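Local coordinates for protein phosphoserine phosphatase RsbX (Bacillus subtilis, PDB 3W42) that dephosphorylates phosphoserine in the stressosome protein RsbS, acting as a PPM-type phosphatase that restrains sigma-B activity during growth and after stress, at residues T89-K94 and F102-V107; N109-L114 and Y123-S128; C40-G45 and T192-Q197. One frame throughout, in Å; residues are numbered along the deposited sequence. Where two conformers were deposited one is given.

Contact 1: T89-K94 and F102-V107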
loop_
_atom_site.group_PDB
_atom_site.type_symbol
_atom_site.label_atom_id
_atom_site.label_comp_id
_atom_site.label_asym_id
_atom_site.label_seq_id
_atom_site.Cartn_x
_atom_site.Cartn_y
_atom_site.Cartn_z
ATOM N N THR A 89 -8.649 7.077 -1.846
ATOM C CA THR A 89 -7.623 6.608 -2.741
ATOM C C THR A 89 -7.091 5.274 -2.205
ATOM O O THR A 89 -7.078 5.071 -0.975
ATOM C CB THR A 89 -6.542 7.667 -2.991
ATOM O OG1 THR A 89 -5.913 7.925 -1.703
ATOM C CG2 THR A 89 -7.103 8.923 -3.570
ATOM N N ALA A 90 -6.693 4.334 -3.070
ATOM C CA ALA A 90 -6.326 3.027 -2.566
ATOM C C ALA A 90 -5.476 2.274 -3.584
ATOM O O ALA A 90 -5.596 2.476 -4.789
ATOM C CB ALA A 90 -7.581 2.180 -2.305
ATOM N N SER A 91 -4.678 1.365 -3.058
ATOM C CA SER A 91 -3.812 0.482 -3.807
ATOM C C SER A 91 -3.883 -0.875 -3.229
ATOM O O SER A 91 -3.861 -1.068 -1.999
ATOM C CB SER A 91 -2.395 0.958 -3.761
ATOM O OG SER A 91 -2.332 2.265 -4.364
ATOM N N ILE A 92 -3.974 -1.911 -4.097
ATOM C CA ILE A 92 -4.098 -3.295 -3.696
ATOM C C ILE A 92 -3.054 -4.126 -4.441
ATOM O O ILE A 92 -2.911 -4.031 -5.657
ATOM C CB ILE A 92 -5.482 -3.865 -4.011
ATOM C CG1 ILE A 92 -6.554 -3.003 -3.309
ATOM C CG2 ILE A 92 -5.632 -5.298 -3.451
ATOM C CD1 ILE A 92 -8.015 -3.482 -3.595
ATOM N N LEU A 93 -2.279 -4.913 -3.688
ATOM C CA LEU A 93 -1.182 -5.729 -4.175
ATOM C C LEU A 93 -1.394 -7.162 -3.739
ATOM O O LEU A 93 -1.602 -7.433 -2.551
ATOM C CB LEU A 93 0.120 -5.208 -3.602
ATOM C CG LEU A 93 1.400 -5.980 -3.913
ATOM C CD1 LEU A 93 1.722 -5.962 -5.406
ATOM C CD2 LEU A 93 2.575 -5.464 -3.118
ATOM N N LYS A 94 -1.252 -8.106 -4.656
ATOM C CA LYS A 94 -1.202 -9.535 -4.353
ATOM C C LYS A 94 0.094 -10.101 -4.891
ATOM O O LYS A 94 0.571 -9.695 -5.954
ATOM C CB LYS A 94 -2.403 -10.274 -4.937
ATOM C CG LYS A 94 -3.713 -10.076 -4.149
ATOM C CD LYS A 94 -4.952 -10.638 -4.846
ATOM C CE LYS A 94 -4.879 -12.148 -5.083
ATOM N NZ LYS A 94 -5.137 -12.939 -3.902
ATOM N N PHE A 102 3.517 -10.757 -9.072
ATOM C CA PHE A 102 2.631 -9.854 -8.396
ATOM C C PHE A 102 1.591 -9.308 -9.309
ATOM O O PHE A 102 1.788 -9.211 -10.533
ATOM C CB PHE A 102 3.432 -8.734 -7.673
ATOM C CG PHE A 102 4.038 -7.693 -8.552
ATOM C CD1 PHE A 102 3.354 -6.567 -8.922
ATOM C CD2 PHE A 102 5.340 -7.864 -9.012
ATOM C CE1 PHE A 102 3.902 -5.619 -9.665
ATOM C CE2 PHE A 102 5.962 -6.867 -9.789
ATOM C CZ PHE A 102 5.215 -5.735 -10.044
ATOM N N THR A 103 0.466 -8.892 -8.711
ATOM C CA THR A 103 -0.591 -8.241 -9.429
ATOM C C THR A 103 -0.962 -6.968 -8.585
ATOM O O THR A 103 -0.961 -7.003 -7.350
ATOM C CB THR A 103 -1.782 -9.105 -9.615
ATOM O OG1 THR A 103 -2.191 -9.724 -8.399
ATOM C CG2 THR A 103 -1.566 -10.171 -10.705
ATOM N N TYR A 104 -1.270 -5.891 -9.266
ATOM C CA TYR A 104 -1.445 -4.595 -8.633
ATOM C C TYR A 104 -2.499 -3.801 -9.314
ATOM O O TYR A 104 -2.529 -3.697 -10.559
ATOM C CB TYR A 104 -0.089 -3.811 -8.699
ATOM C CG TYR A 104 -0.132 -2.447 -8.089
ATOM C CD1 TYR A 104 -0.206 -2.310 -6.689
ATOM C CD2 TYR A 104 -0.171 -1.303 -8.869
ATOM C CE1 TYR A 104 -0.241 -1.039 -6.117
ATOM C CE2 TYR A 104 -0.234 -0.028 -8.284
ATOM C CZ TYR A 104 -0.265 0.075 -6.902
ATOM O OH TYR A 104 -0.326 1.292 -6.273
ATOM N N CYS A 105 -3.379 -3.160 -8.538
ATOM C CA CYS A 105 -4.395 -2.284 -9.071
ATOM C C CYS A 105 -4.585 -1.152 -8.081
ATOM O O CYS A 105 -4.638 -1.372 -6.873
ATOM C CB CYS A 105 -5.672 -3.008 -9.337
ATOM S SG CYS A 105 -6.949 -2.105 -10.215
ATOM N N SER A 106 -4.754 0.065 -8.597
ATOM C CA SER A 106 -4.807 1.280 -7.793
ATOM C C SER A 106 -5.675 2.319 -8.450
ATOM O O SER A 106 -5.728 2.414 -9.694
ATOM C CB SER A 106 -3.372 1.767 -7.658
ATOM O OG SER A 106 -3.272 2.980 -6.960
ATOM N N VAL A 107 -6.303 3.167 -7.621
ATOM C CA VAL A 107 -6.889 4.427 -8.089
ATOM C C VAL A 107 -6.510 5.502 -7.064
ATOM O O VAL A 107 -6.772 5.326 -5.879
ATOM C CB VAL A 107 -8.410 4.365 -8.245
ATOM C CG1 VAL A 107 -8.979 5.719 -8.637
ATOM C CG2 VAL A 107 -8.797 3.276 -9.296
HETATM O O HOH W 1 -0.427 -12.102 -7.872
#
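With CG anti to its backbone N (chi1 180°), Y104 swings its ring across to the neighbouring strand and delivers the hydroxyl to S91. The OG of S91 stands beside its own backbone N (chi1 -61°), while that of S106, in the directly paired position, lies anti to its N (chi1 177°), so all three hydroxyls converge. S91 OG and S106 OG form a hydrogen bond of 2.9 Å in which either could donate. Y104 OH also lies 2.9 Å from S91 OG, and the V110 carbonyl adds a weak hydrogen bond to this buried serine. L93 CB lies at the edge of the Y104 ring, 4.2 Å from Y104 CD1. L93, its CG likewise anti to N, crosses F102 obliquely, CD1 to CD1 at 3.9 Å.

The frame for this cluster is the antiparallel beta hairpin of strands 88-96 and 101-107, the third and fourth strands of the five-stranded sheet of the alpha-beta beta-alpha sandwich. A90 with V107, I92 with C105 and K94 with T103 are the hydrogen-bonded pairs, each joined by two N-H to C=O bonds; I92 N to C105 O, at 2.9 Å, runs nearly along the carbonyl axis. S91, L93, Y104 and S106 face the opposite sheet, where F112 brings its ring to that of Y104. On the other face I92, K94, T103 and C105 meet helix 71-81. Here K94 CB rests 3.5 Å from T103 OG1, and the bent lysine chain carries NZ to the carbonyl of A67. A water hydrogen-bonded to T103 OG1 at 3.0 Å donates a weak bond to K94 O.

Contact 2: N109-L114 and Y123-S128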
loop_
_atom_site.group_PDB
_atom_site.type_symbol
_atom_site.label_atom_id
_atom_site.label_comp_id
_atom_site.label_asym_id
_atom_site.label_seq_id
_atom_site.Cartn_x
_atom_site.Cartn_y
_atom_site.Cartn_z
ATOM N N ASN A 109 -3.791 8.421 -5.261
ATOM C CA ASN A 109 -2.465 8.916 -4.969
ATOM C C ASN A 109 -1.716 8.096 -3.946
ATOM O O ASN A 109 -0.675 8.565 -3.449
ATOM C CB ASN A 109 -2.521 10.402 -4.591
ATOM C CG ASN A 109 -3.121 10.602 -3.220
ATOM O OD1 ASN A 109 -3.735 9.683 -2.651
ATOM N ND2 ASN A 109 -2.934 11.810 -2.707
ATOM N N VAL A 110 -2.132 6.878 -3.682
ATOM C CA VAL A 110 -1.341 5.961 -2.909
ATOM C C VAL A 110 -0.350 5.306 -3.838
ATOM O O VAL A 110 -0.731 4.763 -4.904
ATOM C CB VAL A 110 -2.272 4.873 -2.206
ATOM C CG1 VAL A 110 -1.433 3.893 -1.401
ATOM C CG2 VAL A 110 -3.303 5.553 -1.332
ATOM N N ARG A 111 0.930 5.428 -3.562
ATOM C CA ARG A 111 1.996 5.076 -4.490
ATOM C C ARG A 111 2.603 3.719 -4.176
ATOM O O ARG A 111 2.657 3.308 -3.023
ATOM C CB ARG A 111 3.070 6.118 -4.457
ATOM C CG ARG A 111 2.611 7.602 -4.754
ATOM C CD ARG A 111 1.843 7.731 -5.989
ATOM N NE ARG A 111 2.609 7.428 -7.180
ATOM C CZ ARG A 111 3.414 8.273 -7.837
ATOM N NH1 ARG A 111 3.442 9.572 -7.467
ATOM N NH2 ARG A 111 4.106 7.848 -8.894
ATOM N N PHE A 112 3.076 3.054 -5.205
ATOM C CA PHE A 112 3.733 1.771 -5.112
ATOM C C PHE A 112 5.002 1.828 -5.941
ATOM O O PHE A 112 4.993 2.257 -7.105
ATOM C CB PHE A 112 2.816 0.658 -5.678
ATOM C CG PHE A 112 3.419 -0.704 -5.808
ATOM C CD1 PHE A 112 4.140 -1.327 -4.796
ATOM C CD2 PHE A 112 3.170 -1.478 -6.951
ATOM C CE1 PHE A 112 4.585 -2.624 -4.938
ATOM C CE2 PHE A 112 3.611 -2.759 -7.105
ATOM C CZ PHE A 112 4.341 -3.358 -6.093
ATOM N N ILE A 113 6.119 1.409 -5.331
ATOM C CA ILE A 113 7.403 1.345 -5.987
ATOM C C ILE A 113 8.029 0.006 -5.661
ATOM O O ILE A 113 8.158 -0.318 -4.467
ATOM C CB ILE A 113 8.376 2.526 -5.493
ATOM C CG1 ILE A 113 7.721 3.907 -5.667
ATOM C CG2 ILE A 113 9.678 2.381 -6.280
ATOM C CD1 ILE A 113 6.921 4.402 -4.520
ATOM N N LEU A 114 8.411 -0.759 -6.661
ATOM C CA LEU A 114 9.112 -2.041 -6.480
ATOM C C LEU A 114 10.459 -1.916 -7.182
ATOM O O LEU A 114 10.544 -1.652 -8.364
ATOM C CB LEU A 114 8.268 -3.204 -6.956
ATOM C CG LEU A 114 8.893 -4.629 -6.749
ATOM C CD1 LEU A 114 7.787 -5.685 -6.420
ATOM C CD2 LEU A 114 9.839 -5.026 -7.876
ATOM N N TYR A 123 7.257 1.579 -11.041
ATOM C CA TYR A 123 6.937 2.821 -10.347
ATOM C C TYR A 123 5.851 3.507 -11.164
ATOM O O TYR A 123 6.070 4.553 -11.817
ATOM C CB TYR A 123 8.164 3.722 -10.181
ATOM C CG TYR A 123 7.991 4.861 -9.172
ATOM C CD1 TYR A 123 6.804 5.279 -8.579
ATOM C CD2 TYR A 123 9.151 5.483 -8.782
ATOM C CE1 TYR A 123 6.846 6.384 -7.624
ATOM C CE2 TYR A 123 9.207 6.552 -7.886
ATOM C CZ TYR A 123 8.018 6.988 -7.314
ATOM O OH TYR A 123 7.920 8.009 -6.358
ATOM N N PRO A 124 4.643 2.968 -11.126
ATOM C CA PRO A 124 3.583 3.537 -11.896
ATOM C C PRO A 124 3.230 4.963 -11.491
ATOM O O PRO A 124 3.264 5.292 -10.315
ATOM C CB PRO A 124 2.395 2.576 -11.690
ATOM C CG PRO A 124 2.703 1.939 -10.405
ATOM C CD PRO A 124 4.188 1.779 -10.380
ATOM N N LEU A 125 2.787 5.754 -12.438
ATOM C CA LEU A 125 2.229 7.047 -12.133
ATOM C C LEU A 125 0.920 6.870 -11.425
ATOM O O LEU A 125 0.191 5.885 -11.601
ATOM C CB LEU A 125 1.958 7.824 -13.409
ATOM C CG LEU A 125 3.210 8.238 -14.138
ATOM C CD1 LEU A 125 2.721 9.068 -15.330
ATOM C CD2 LEU A 125 4.189 8.992 -13.158
ATOM N N PRO A 126 0.542 7.862 -10.584
ATOM C CA PRO A 126 -0.758 7.802 -9.894
ATOM C C PRO A 126 -1.893 7.899 -10.889
ATOM O O PRO A 126 -1.773 8.653 -11.863
ATOM C CB PRO A 126 -0.691 8.966 -8.915
ATOM C CG PRO A 126 0.173 9.982 -9.607
ATOM C CD PRO A 126 1.164 9.183 -10.396
ATOM N N ILE A 127 -2.964 7.185 -10.695
ATOM C CA ILE A 127 -4.191 7.245 -11.465
ATOM C C ILE A 127 -5.040 8.397 -10.877
ATOM O O ILE A 127 -5.314 8.397 -9.674
ATOM C CB ILE A 127 -4.899 5.859 -11.412
ATOM C CG1 ILE A 127 -4.023 4.754 -12.052
ATOM C CG2 ILE A 127 -6.279 5.968 -11.966
ATOM C CD1 ILE A 127 -3.953 4.804 -13.570
ATOM N N SER A 128 -5.511 9.310 -11.683
ATOM C CA SER A 128 -6.310 10.428 -11.198
ATOM C C SER A 128 -7.589 9.978 -10.618
ATOM O O SER A 128 -8.155 8.946 -10.931
ATOM C CB SER A 128 -6.532 11.457 -12.334
ATOM O OG SER A 128 -7.230 10.843 -13.421
HETATM O O HOH W 2 2.463 4.583 -7.753
#
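The border of the six-stranded sheet in the PPM-type sandwich is the setting: the chain leaves strand 111-115, returns through the short edge strand 121-122, and continues as a proline-bearing loop running antiparallel to N109-L114. At N109 the meeting is loose, CA lying 4.3 Å from P126 CB, while the amide turns elsewhere, ND2 to the metal ligand D156 and OD1 to T89. R111 does most of the work. Bent at chi2 and chi3, its chain brings the guanidinium against the loop, where NH2 donates to P124 O (3.0 Å, 156° at the hydrogen), approaching from above the carbonyl plane. P126 covers one guanidinium face, its CD 3.5 Å from R111 CZ and over the centre. A water in the guanidinium plane accepts from R111 NE and from F112 N, and donates to P124 O at 2.8 Å, so that this carbonyl takes two bonds and the backbone is bridged to the side chain. The F112 carbonyl meets the other proline, its O 3.4 Å from P124 CD. I113 then lies alongside Y123, a ring that also touches I163 and R164 of helix 163-169; I113 CG1 sits over the ring face in a CH-pi contact, 3.3 Å from the centroid of Y123.

Contact 3: C40-G45 and T192-Q197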
loop_
_atom_site.group_PDB
_atom_site.type_symbol
_atom_site.label_atom_id
_atom_site.label_comp_id
_atom_site.label_asym_id
_atom_site.label_seq_id
_atom_site.Cartn_x
_atom_site.Cartn_y
_atom_site.Cartn_z
ATOM N N CYS A 40 -2.042 -7.274 0.313
ATOM C CA CYS A 40 -1.926 -6.041 1.118
ATOM C C CYS A 40 -2.595 -4.904 0.376
ATOM O O CYS A 40 -2.834 -4.908 -0.811
ATOM C CB CYS A 40 -0.581 -5.687 1.658
ATOM S SG CYS A 40 0.519 -5.247 0.274
ATOM N N ALA A 41 -3.012 -3.936 1.168
ATOM C CA ALA A 41 -3.687 -2.758 0.651
ATOM C C ALA A 41 -3.426 -1.593 1.562
ATOM O O ALA A 41 -3.312 -1.766 2.784
ATOM C CB ALA A 41 -5.164 -2.991 0.515
ATOM N N VAL A 42 -3.417 -0.417 0.996
ATOM C CA VAL A 42 -3.302 0.855 1.695
ATOM C C VAL A 42 -4.331 1.787 1.117
ATOM O O VAL A 42 -4.457 1.866 -0.128
ATOM C CB VAL A 42 -1.868 1.441 1.614
ATOM C CG1 VAL A 42 -1.803 2.804 2.285
ATOM C CG2 VAL A 42 -0.839 0.437 2.212
ATOM N N ALA A 43 -5.030 2.535 1.948
ATOM C CA ALA A 43 -6.024 3.470 1.516
ATOM C C ALA A 43 -5.997 4.744 2.326
ATOM O O ALA A 43 -5.646 4.721 3.514
ATOM C CB ALA A 43 -7.447 2.822 1.589
ATOM N N ASP A 44 -6.379 5.844 1.702
ATOM C CA ASP A 44 -6.440 7.167 2.344
ATOM C C ASP A 44 -7.838 7.720 2.081
ATOM O O ASP A 44 -8.203 8.022 0.941
ATOM C CB ASP A 44 -5.335 8.057 1.750
ATOM C CG ASP A 44 -5.241 9.434 2.367
ATOM O OD1 ASP A 44 -6.158 9.785 3.157
ATOM O OD2 ASP A 44 -4.253 10.171 2.062
ATOM N N GLY A 45 -8.648 7.821 3.116
ATOM C CA GLY A 45 -9.982 8.303 2.962
ATOM C C GLY A 45 -10.063 9.794 2.637
ATOM O O GLY A 45 -9.262 10.580 3.085
ATOM N N THR A 192 1.207 6.485 6.231
ATOM C CA THR A 192 1.163 5.020 6.235
ATOM C C THR A 192 2.045 4.501 5.183
ATOM O O THR A 192 1.982 4.969 4.029
ATOM C CB THR A 192 -0.286 4.518 6.037
ATOM O OG1 THR A 192 -1.143 5.107 6.990
ATOM C CG2 THR A 192 -0.367 3.039 6.177
ATOM N N TYR A 193 2.850 3.486 5.506
ATOM C CA TYR A 193 3.561 2.768 4.454
ATOM C C TYR A 193 3.694 1.319 4.829
ATOM O O TYR A 193 3.730 0.939 5.995
ATOM C CB TYR A 193 4.936 3.405 4.098
ATOM C CG TYR A 193 5.952 3.518 5.186
ATOM C CD1 TYR A 193 6.740 2.458 5.576
ATOM C CD2 TYR A 193 6.178 4.734 5.806
ATOM C CE1 TYR A 193 7.725 2.625 6.564
ATOM C CE2 TYR A 193 7.163 4.892 6.751
ATOM C CZ TYR A 193 7.918 3.860 7.138
ATOM O OH TYR A 193 8.892 4.066 8.098
ATOM N N ILE A 194 3.797 0.485 3.786
ATOM C CA ILE A 194 4.103 -0.928 3.890
ATOM C C ILE A 194 5.370 -1.157 3.106
ATOM O O ILE A 194 5.440 -0.809 1.937
ATOM C CB ILE A 194 2.986 -1.818 3.363
ATOM C CG1 ILE A 194 1.658 -1.606 4.079
ATOM C CG2 ILE A 194 3.422 -3.290 3.379
ATOM C CD1 ILE A 194 0.500 -2.483 3.593
ATOM N N LEU A 195 6.376 -1.744 3.736
ATOM C CA LEU A 195 7.610 -2.158 3.127
ATOM C C LEU A 195 7.636 -3.674 2.984
ATOM O O LEU A 195 7.235 -4.392 3.931
ATOM C CB LEU A 195 8.777 -1.788 3.993
ATOM C CG LEU A 195 9.057 -0.289 4.079
ATOM C CD1 LEU A 195 10.028 0.088 5.134
ATOM C CD2 LEU A 195 9.757 0.134 2.598
ATOM N N GLY A 196 8.221 -4.185 1.913
ATOM C CA GLY A 196 8.477 -5.587 1.771
ATOM C C GLY A 196 9.841 -5.834 1.140
ATOM O O GLY A 196 10.312 -5.103 0.303
ATOM N N GLN A 197 10.450 -6.918 1.597
ATOM C CA GLN A 197 11.688 -7.458 1.034
ATOM C C GLN A 197 11.378 -8.902 0.656
ATOM O O GLN A 197 11.013 -9.699 1.522
ATOM C CB GLN A 197 12.852 -7.349 2.013
ATOM C CG GLN A 197 14.101 -8.030 1.487
ATOM C CD GLN A 197 15.267 -7.802 2.404
ATOM O OE1 GLN A 197 16.352 -7.425 1.906
ATOM N NE2 GLN A 197 15.110 -8.043 3.653
#
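I194 CD1 presses against V42 CG2 at 3.5 Å, tighter than usual van der Waals contact, and this pair is the heart of a face-to-face packing between the two sheets of the alpha-beta beta-alpha sandwich. Strands 37-45 and 191-198 belong to different sheets; over these segments their axes approach to 8.1 Å and run nearly antiparallel, 163° apart. No hydrogen bond links the two segments, and apolar side chains fill the distance between them. V42 and I194 point at each other's strand and slide past one another in opposite directions, and the tip of the isoleucine also touches C40, two residues back along strand 37-45: I194 CD1 lies 3.9 Å from C40 CB, and 4.0 Å from the backbone A41 O. The second branch of V42 faces T192, CG1 to CG2 at 4.2 Å.

Torsions sort these branches. In V42, CG1 is anti to the backbone N (chi1 177°) and goes to T192, leaving CG2, beside the N, for I194. The isoleucine sets CG1 beside its N (chi1 -59°) and then runs out fully extended at chi2, which gives CD1 its reach. T192 puts its methyl group anti to the backbone N, thereby turning OG1 away from V42 and toward hydrogen bonds with D27 and Q16.

Outside this shell, I153 of strand 150-154 packs on both C40 and V42, while helix 49-65 backs A41 and A43 on the far face of strand 37-45. Strand 37-45 runs on to the active-site end, where the manganese ion is bound by D44, D156 and D189. There the carboxylate of D44 coordinates the metal through OD2.

Overall arrangement
From the N terminus, the first of the six segments to be reached is C40-G45, the opening half of contact 3, which waits almost 150 residues for its partner. Within that long loop contact 1 closes a tight hairpin and contact 2 follows in series, its first segment beginning just after F102-V107 ends; neither crosses the other. T192-Q197 then returns near the C terminus and closes contact 3 around both. Contact 1 supplies a hairpin of one sheet and joins C40-G45 there by backbone hydrogen bonds, including T89 O to D44 N. Contact 2 lays the loop after edge strand 121-122 against strand 111-115 of the opposite sheet, and V110 packs on T89. Contact 3 holds the two sheets face to face.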